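Trans-2-enoyl-CoA reductase (Treponema denticola ATCC 35405, PDB 4GGO) reduces the carbon-carbon double bond of trans-2-enoyl-CoA thioesters with NADH, converting crotonyl-CoA to butyryl-CoA in fatty acid synthesis. Local coordinates at residues T78-E84 and Y113-G119; A121-K127 and D209-W213. All coordinates share one frame; numbering follows the deposited sequence.

Interaction 1: residues T78-E84 and Y113-G119; sequences TIGVSFE and YSVTIDG
Gly119 and Phe83 meet where two neighbouring parallel strands, 77-82 and 114-118, run out at the NAD(+)-binding end of the Rossmann sheet. The ring of Phe83 lies with one face over the Gly119 backbone, CD1 of Phe83 being 3.6 Å from C of Gly119. Gly119, with phi 163°, takes an extended backbone shape seldom open to residues with a CB, and Gly119 N still donates to Ser82 O at 2.9 Å.

At the other end, Thr78 holds the start of the pairing. Its carbonyl oxygen accepts from Val115 N, while its own N-H makes a weak bond to Tyr113 O. With OG1 set between the backbone N and carbonyl carbon (chi1 70°), the threonine hydroxyl donates to a water that in turn donates to Tyr113 O, and Thr78 OG1 is also hydrogen-bonded to Arg67 NE.

Ile117 lies between these ends. Ile117 N donates to Gly80 O at 2.7 Å, and Ile117 O accepts from Ser82 N. Its branched side chain, a shape that suits extended strands, runs beside that of Val81 and points the same way, with Ile117 CB 4.2 Å from Val81 CG2. Both side chains pack on Val130 of helix 124-136.

Asp118 projects from the face that carries Thr78, Ser82, Ser114 and Thr116 and curls over the strand end. Asp118 OD1 accepts from Glu84 N on the syn side at 2.9 Å, nearly straight at 176°. Glu84 OE2 is bonded to Ser59 OG and, weakly, to Ser82 OG, whose stronger partner is Asn100; OE1 is bonded to Thr94 OG1. These bonds together hold the carboxylate of Glu84, an NAD(+)-binding residue important in discriminating NADH from NADPH; its negative charge would be expected to disfavour the extra phosphate of NADPH.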
loop_
_atom_site.group_PDB
_atom_site.type_symbol
_atom_site.label_atom_id
_atom_site.label_comp_id
_atom_site.label_asym_id
_atom_site.label_seq_id
_atom_site.Cartn_x
_atom_site.Cartn_y
_atom_site.Cartn_z
ATOM N N THR A 78 -9.444 9.016 -12.608
ATOM C CA THR A 78 -8.586 7.895 -12.245
ATOM C C THR A 78 -8.960 6.596 -12.946
ATOM O O THR A 78 -10.136 6.255 -13.076
ATOM C CB THR A 78 -8.585 7.631 -10.720
ATOM O OG1 THR A 78 -9.859 7.113 -10.314
ATOM C CG2 THR A 78 -8.279 8.904 -9.944
ATOM N N ILE A 79 -7.939 5.881 -13.401
ATOM C CA ILE A 79 -8.096 4.499 -13.817
ATOM C C ILE A 79 -7.369 3.631 -12.801
ATOM O O ILE A 79 -6.177 3.820 -12.552
ATOM C CB ILE A 79 -7.511 4.248 -15.215
ATOM C CG1 ILE A 79 -8.300 5.026 -16.271
ATOM C CG2 ILE A 79 -7.526 2.760 -15.536
ATOM C CD1 ILE A 79 -7.720 4.925 -17.660
ATOM N N GLY A 80 -8.093 2.697 -12.198
ATOM C CA GLY A 80 -7.511 1.815 -11.206
ATOM C C GLY A 80 -7.426 0.385 -11.698
ATOM O O GLY A 80 -8.323 -0.099 -12.388
ATOM N N VAL A 81 -6.338 -0.290 -11.344
ATOM C CA VAL A 81 -6.147 -1.686 -11.705
ATOM C C VAL A 81 -5.851 -2.521 -10.464
ATOM O O VAL A 81 -4.976 -2.176 -9.671
ATOM C CB VAL A 81 -4.988 -1.856 -12.705
ATOM C CG1 VAL A 81 -4.738 -3.331 -12.979
ATOM C CG2 VAL A 81 -5.286 -1.113 -13.997
ATOM N N SER A 82 -6.593 -3.612 -10.297
ATOM C CA SER A 82 -6.351 -4.552 -9.208
ATOM C C SER A 82 -6.865 -5.936 -9.587
ATOM O O SER A 82 -7.683 -6.073 -10.492
ATOM C CB SER A 82 -7.019 -4.076 -7.917
ATOM O OG SER A 82 -8.430 -4.073 -8.040
ATOM N N PHE A 83 -6.383 -6.959 -8.889
ATOM C CA PHE A 83 -6.781 -8.333 -9.172
ATOM C C PHE A 83 -7.655 -8.877 -8.045
ATOM O O PHE A 83 -7.151 -9.336 -7.021
ATOM C CB PHE A 83 -5.545 -9.216 -9.355
ATOM C CG PHE A 83 -5.803 -10.473 -10.140
ATOM C CD1 PHE A 83 -7.048 -10.723 -10.697
ATOM C CD2 PHE A 83 -4.796 -11.408 -10.320
ATOM C CE1 PHE A 83 -7.283 -11.880 -11.420
ATOM C CE2 PHE A 83 -5.025 -12.567 -11.041
ATOM C CZ PHE A 83 -6.271 -12.803 -11.592
ATOM N N GLU A 84 -8.968 -8.828 -8.243
ATOM C CA GLU A 84 -9.909 -9.231 -7.206
ATOM C C GLU A 84 -10.661 -10.505 -7.564
ATOM O O GLU A 84 -10.604 -10.982 -8.696
ATOM C CB GLU A 84 -10.922 -8.114 -6.951
ATOM C CG GLU A 84 -10.299 -6.757 -6.705
ATOM C CD GLU A 84 -9.375 -6.758 -5.510
ATOM O OE1 GLU A 84 -9.692 -7.441 -4.514
ATOM O OE2 GLU A 84 -8.328 -6.080 -5.570
ATOM N N TYR A 113 -14.881 11.010 -13.412
ATOM C CA TYR A 113 -14.576 9.867 -14.263
ATOM C C TYR A 113 -13.770 8.842 -13.476
ATOM O O TYR A 113 -12.729 9.167 -12.902
ATOM C CB TYR A 113 -13.797 10.297 -15.507
ATOM C CG TYR A 113 -13.221 9.135 -16.290
ATOM C CD1 TYR A 113 -14.002 8.425 -17.192
ATOM C CD2 TYR A 113 -11.895 8.751 -16.129
ATOM C CE1 TYR A 113 -13.480 7.363 -17.908
ATOM C CE2 TYR A 113 -11.365 7.692 -16.838
ATOM C CZ TYR A 113 -12.161 7.003 -17.728
ATOM O OH TYR A 113 -11.632 5.949 -18.436
ATOM N N SER A 114 -14.252 7.604 -13.451
ATOM C CA SER A 114 -13.561 6.535 -12.746
ATOM C C SER A 114 -13.820 5.182 -13.394
ATOM O O SER A 114 -14.960 4.725 -13.471
ATOM C CB SER A 114 -13.983 6.500 -11.277
ATOM O OG SER A 114 -13.320 5.458 -10.584
ATOM N N VAL A 115 -12.750 4.549 -13.865
ATOM C CA VAL A 115 -12.842 3.221 -14.453
ATOM C C VAL A 115 -11.891 2.262 -13.746
ATOM O O VAL A 115 -10.709 2.557 -13.577
ATOM C CB VAL A 115 -12.529 3.245 -15.962
ATOM C CG1 VAL A 115 -12.331 1.831 -16.493
ATOM C CG2 VAL A 115 -13.641 3.956 -16.719
ATOM N N THR A 116 -12.421 1.118 -13.325
ATOM C CA THR A 116 -11.614 0.104 -12.662
ATOM C C THR A 116 -11.456 -1.124 -13.549
ATOM O O THR A 116 -12.442 -1.717 -13.985
ATOM C CB THR A 116 -12.236 -0.322 -11.320
ATOM O OG1 THR A 116 -12.410 0.830 -10.485
ATOM C CG2 THR A 116 -11.342 -1.328 -10.611
ATOM N N ILE A 117 -10.210 -1.494 -13.821
ATOM C CA ILE A 117 -9.923 -2.695 -14.593
ATOM C C ILE A 117 -9.477 -3.825 -13.673
ATOM O O ILE A 117 -8.438 -3.734 -13.018
ATOM C CB ILE A 117 -8.853 -2.439 -15.668
ATOM C CG1 ILE A 117 -9.360 -1.410 -16.680
ATOM C CG2 ILE A 117 -8.481 -3.736 -16.372
ATOM C CD1 ILE A 117 -8.406 -1.150 -17.820
ATOM N N ASP A 118 -10.276 -4.887 -13.624
ATOM C CA ASP A 118 -10.010 -6.010 -12.737
ATOM C C ASP A 118 -9.266 -7.117 -13.479
ATOM O O ASP A 118 -9.761 -7.655 -14.468
ATOM C CB ASP A 118 -11.320 -6.546 -12.156
ATOM C CG ASP A 118 -11.113 -7.359 -10.890
ATOM O OD1 ASP A 118 -10.061 -8.020 -10.762
ATOM O OD2 ASP A 118 -12.007 -7.335 -10.017
ATOM N N GLY A 119 -8.076 -7.453 -12.993
ATOM C CA GLY A 119 -7.268 -8.491 -13.606
ATOM C C GLY A 119 -5.814 -8.432 -13.179
ATOM O O GLY A 119 -5.418 -7.563 -12.400
HETATM O O HOH W 1 -11.717 9.582 -10.141
#

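Interaction 2: residues A121-K127 and D209-W213; sequences AFSDEIK and DWERW
Just past the edge strand 114-118 of the Rossmann sheet, where the chain turns into helix 124-136, Lys127 lays its side chain across the indole of Trp213 on helix 208-219. CE of Lys127 makes a CH-pi contact over the ring face, 3.4 Å from the centroid of the Trp213 five-membered ring and almost on its normal, and NZ makes a cation-pi contact beside it on the same face. The lysine chain is straight until its last torsion (chi4 61°), and that bend carries Lys127 NZ to Asp209 OD1 at 2.7 Å, a salt bridge on the syn lone pair. Lys127 NZ also donates to Ala121 O, 2.9 Å away, and Trp213 NE1 adds a weak bond to that carbonyl. Ala121 belongs to the NAD(+) site, in the strand-to-helix turn usual for Rossmann folds, and a water links Phe122 O to Asp209 OD1. The other carboxylate oxygen, Asp209 OD2, meets the Phe122 ring at its edge, 3.2 Å from CD1, and bonds to Tyr146 OH. Arg212, extended from CG to NE, reaches Asp124 and grips it side-on: Arg212 NE bonds to OD1 and Arg212 NH2 to OD2 of Asp124, each at 3.0 Å, with the two flat groups nearly coplanar. Asp157 pairs with Arg212 NH2 as well.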
loop_
_atom_site.group_PDB
_atom_site.type_symbol
_atom_site.label_atom_id
_atom_site.label_comp_id
_atom_site.label_asym_id
_atom_site.label_seq_id
_atom_site.Cartn_x
_atom_site.Cartn_y
_atom_site.Cartn_z
ATOM N N ALA A 121 -2.401 -7.333 -13.179
ATOM C CA ALA A 121 -1.679 -6.159 -13.666
ATOM C C ALA A 121 -0.298 -6.506 -14.221
ATOM O O ALA A 121 0.337 -5.685 -14.881
ATOM C CB ALA A 121 -1.560 -5.117 -12.560
ATOM N N PHE A 122 0.160 -7.721 -13.943
ATOM C CA PHE A 122 1.437 -8.199 -14.459
ATOM C C PHE A 122 1.291 -8.673 -15.901
ATOM O O PHE A 122 2.283 -8.924 -16.584
ATOM C CB PHE A 122 1.965 -9.340 -13.588
ATOM C CG PHE A 122 2.377 -8.911 -12.207
ATOM C CD1 PHE A 122 3.026 -7.706 -12.007
ATOM C CD2 PHE A 122 2.112 -9.713 -11.109
ATOM C CE1 PHE A 122 3.408 -7.307 -10.741
ATOM C CE2 PHE A 122 2.492 -9.320 -9.838
ATOM C CZ PHE A 122 3.140 -8.114 -9.654
ATOM N N SER A 123 0.047 -8.790 -16.358
ATOM C CA SER A 123 -0.236 -9.315 -17.692
ATOM C C SER A 123 -0.300 -8.213 -18.743
ATOM O O SER A 123 -0.667 -7.077 -18.444
ATOM C CB SER A 123 -1.544 -10.105 -17.692
ATOM O OG SER A 123 -2.667 -9.253 -17.587
ATOM N N ASP A 124 0.069 -8.554 -19.974
ATOM C CA ASP A 124 0.005 -7.606 -21.081
ATOM C C ASP A 124 -1.438 -7.339 -21.505
ATOM O O ASP A 124 -1.730 -6.308 -22.112
ATOM C CB ASP A 124 0.818 -8.106 -22.278
ATOM C CG ASP A 124 2.315 -7.996 -22.055
ATOM O OD1 ASP A 124 2.744 -7.094 -21.303
ATOM O OD2 ASP A 124 3.064 -8.809 -22.635
ATOM N N GLU A 125 -2.333 -8.269 -21.184
ATOM C CA GLU A 125 -3.747 -8.115 -21.511
ATOM C C GLU A 125 -4.347 -6.948 -20.740
ATOM O O GLU A 125 -5.055 -6.115 -21.305
ATOM C CB GLU A 125 -4.526 -9.394 -21.194
ATOM C CG GLU A 125 -3.871 -10.674 -21.682
ATOM C CD GLU A 125 -2.990 -11.314 -20.627
ATOM O OE1 GLU A 125 -1.752 -11.174 -20.720
ATOM O OE2 GLU A 125 -3.536 -11.961 -19.708
ATOM N N ILE A 126 -4.059 -6.897 -19.442
ATOM C CA ILE A 126 -4.556 -5.825 -18.587
ATOM C C ILE A 126 -3.959 -4.480 -18.992
ATOM O O ILE A 126 -4.655 -3.462 -19.003
ATOM C CB ILE A 126 -4.282 -6.124 -17.097
ATOM C CG1 ILE A 126 -5.192 -7.257 -16.621
ATOM C CG2 ILE A 126 -4.498 -4.886 -16.243
ATOM C CD1 ILE A 126 -6.659 -7.023 -16.915
ATOM N N LYS A 127 -2.676 -4.482 -19.339
ATOM C CA LYS A 127 -2.029 -3.280 -19.853
ATOM C C LYS A 127 -2.708 -2.811 -21.138
ATOM O O LYS A 127 -2.868 -1.610 -21.362
ATOM C CB LYS A 127 -0.539 -3.528 -20.102
ATOM C CG LYS A 127 0.294 -3.664 -18.832
ATOM C CD LYS A 127 1.761 -3.898 -19.160
ATOM C CE LYS A 127 2.612 -3.975 -17.900
ATOM N NZ LYS A 127 2.208 -5.099 -17.008
ATOM N N ASP A 209 7.962 -4.970 -13.656
ATOM C CA ASP A 209 6.615 -4.699 -14.147
ATOM C C ASP A 209 6.337 -3.203 -14.222
ATOM O O ASP A 209 5.657 -2.732 -15.133
ATOM C CB ASP A 209 5.568 -5.375 -13.265
ATOM C CG ASP A 209 4.159 -5.181 -13.787
ATOM O OD1 ASP A 209 3.909 -5.518 -14.964
ATOM O OD2 ASP A 209 3.305 -4.682 -13.024
ATOM N N TRP A 210 6.863 -2.466 -13.248
ATOM C CA TRP A 210 6.727 -1.017 -13.206
ATOM C C TRP A 210 7.289 -0.402 -14.481
ATOM O O TRP A 210 6.621 0.386 -15.151
ATOM C CB TRP A 210 7.471 -0.466 -11.987
ATOM C CG TRP A 210 7.409 1.020 -11.831
ATOM C CD1 TRP A 210 6.472 1.867 -12.348
ATOM C CD2 TRP A 210 8.332 1.839 -11.103
ATOM N NE1 TRP A 210 6.755 3.162 -11.986
ATOM C CE2 TRP A 210 7.893 3.172 -11.223
ATOM C CE3 TRP A 210 9.489 1.573 -10.365
ATOM C CZ2 TRP A 210 8.567 4.236 -10.628
ATOM C CZ3 TRP A 210 10.158 2.632 -9.775
ATOM C CH2 TRP A 210 9.695 3.946 -9.911
ATOM N N GLU A 211 8.519 -0.779 -14.812
ATOM C CA GLU A 211 9.186 -0.276 -16.004
ATOM C C GLU A 211 8.450 -0.725 -17.264
ATOM O O GLU A 211 8.390 0.005 -18.252
ATOM C CB GLU A 211 10.641 -0.749 -16.038
ATOM C CG GLU A 211 11.496 -0.068 -17.093
ATOM C CD GLU A 211 12.958 -0.457 -16.997
ATOM O OE1 GLU A 211 13.247 -1.578 -16.529
ATOM O OE2 GLU A 211 13.821 0.361 -17.381
ATOM N N ARG A 212 7.882 -1.926 -17.217
ATOM C CA ARG A 212 7.124 -2.453 -18.344
ATOM C C ARG A 212 5.861 -1.628 -18.567
ATOM O O ARG A 212 5.498 -1.333 -19.705
ATOM C CB ARG A 212 6.769 -3.924 -18.117
ATOM C CG ARG A 212 6.309 -4.653 -19.372
ATOM C CD ARG A 212 5.930 -6.094 -19.068
ATOM N NE ARG A 212 5.564 -6.838 -20.270
ATOM C CZ ARG A 212 6.377 -7.672 -20.912
ATOM N NH1 ARG A 212 7.608 -7.878 -20.464
ATOM N NH2 ARG A 212 5.956 -8.308 -21.997
ATOM N N TRP A 213 5.201 -1.253 -17.474
ATOM C CA TRP A 213 4.025 -0.391 -17.545
ATOM C C TRP A 213 4.371 0.949 -18.183
ATOM O O TRP A 213 3.666 1.422 -19.073
ATOM C CB TRP A 213 3.434 -0.159 -16.152
ATOM C CG TRP A 213 2.415 -1.175 -15.735
ATOM C CD1 TRP A 213 2.621 -2.269 -14.945
ATOM C CD2 TRP A 213 1.026 -1.188 -16.083
ATOM N NE1 TRP A 213 1.446 -2.964 -14.782
ATOM C CE2 TRP A 213 0.451 -2.320 -15.470
ATOM C CE3 TRP A 213 0.212 -0.354 -16.855
ATOM C CZ2 TRP A 213 -0.899 -2.638 -15.607
ATOM C CZ3 TRP A 213 -1.129 -0.670 -16.987
ATOM C CH2 TRP A 213 -1.670 -1.802 -16.366
HETATM O O HOH W 2 5.002 -8.089 -15.638
#

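The two interactions come in series along the chain: interaction 1 closes with Gly119, and two residues later interaction 2 opens at Ala121. Their centres are 13 Å apart, on the same side of the chain's centre. Strand 114-118 leads through the loop 119-123 into helix 124-136, and the contacts touch where Ile126 packs on Val81, Ile117 and Gly119, and Ala121 on Val81. Interaction 1 pairs the edge strand with its neighbour in the seven-stranded parallel sheet; interaction 2 joins the following helix to helix 208-219. Together they hold NAD(+)-binding residues from successive strand ends, Phe83 and Glu84 in one and Ala121 in the other.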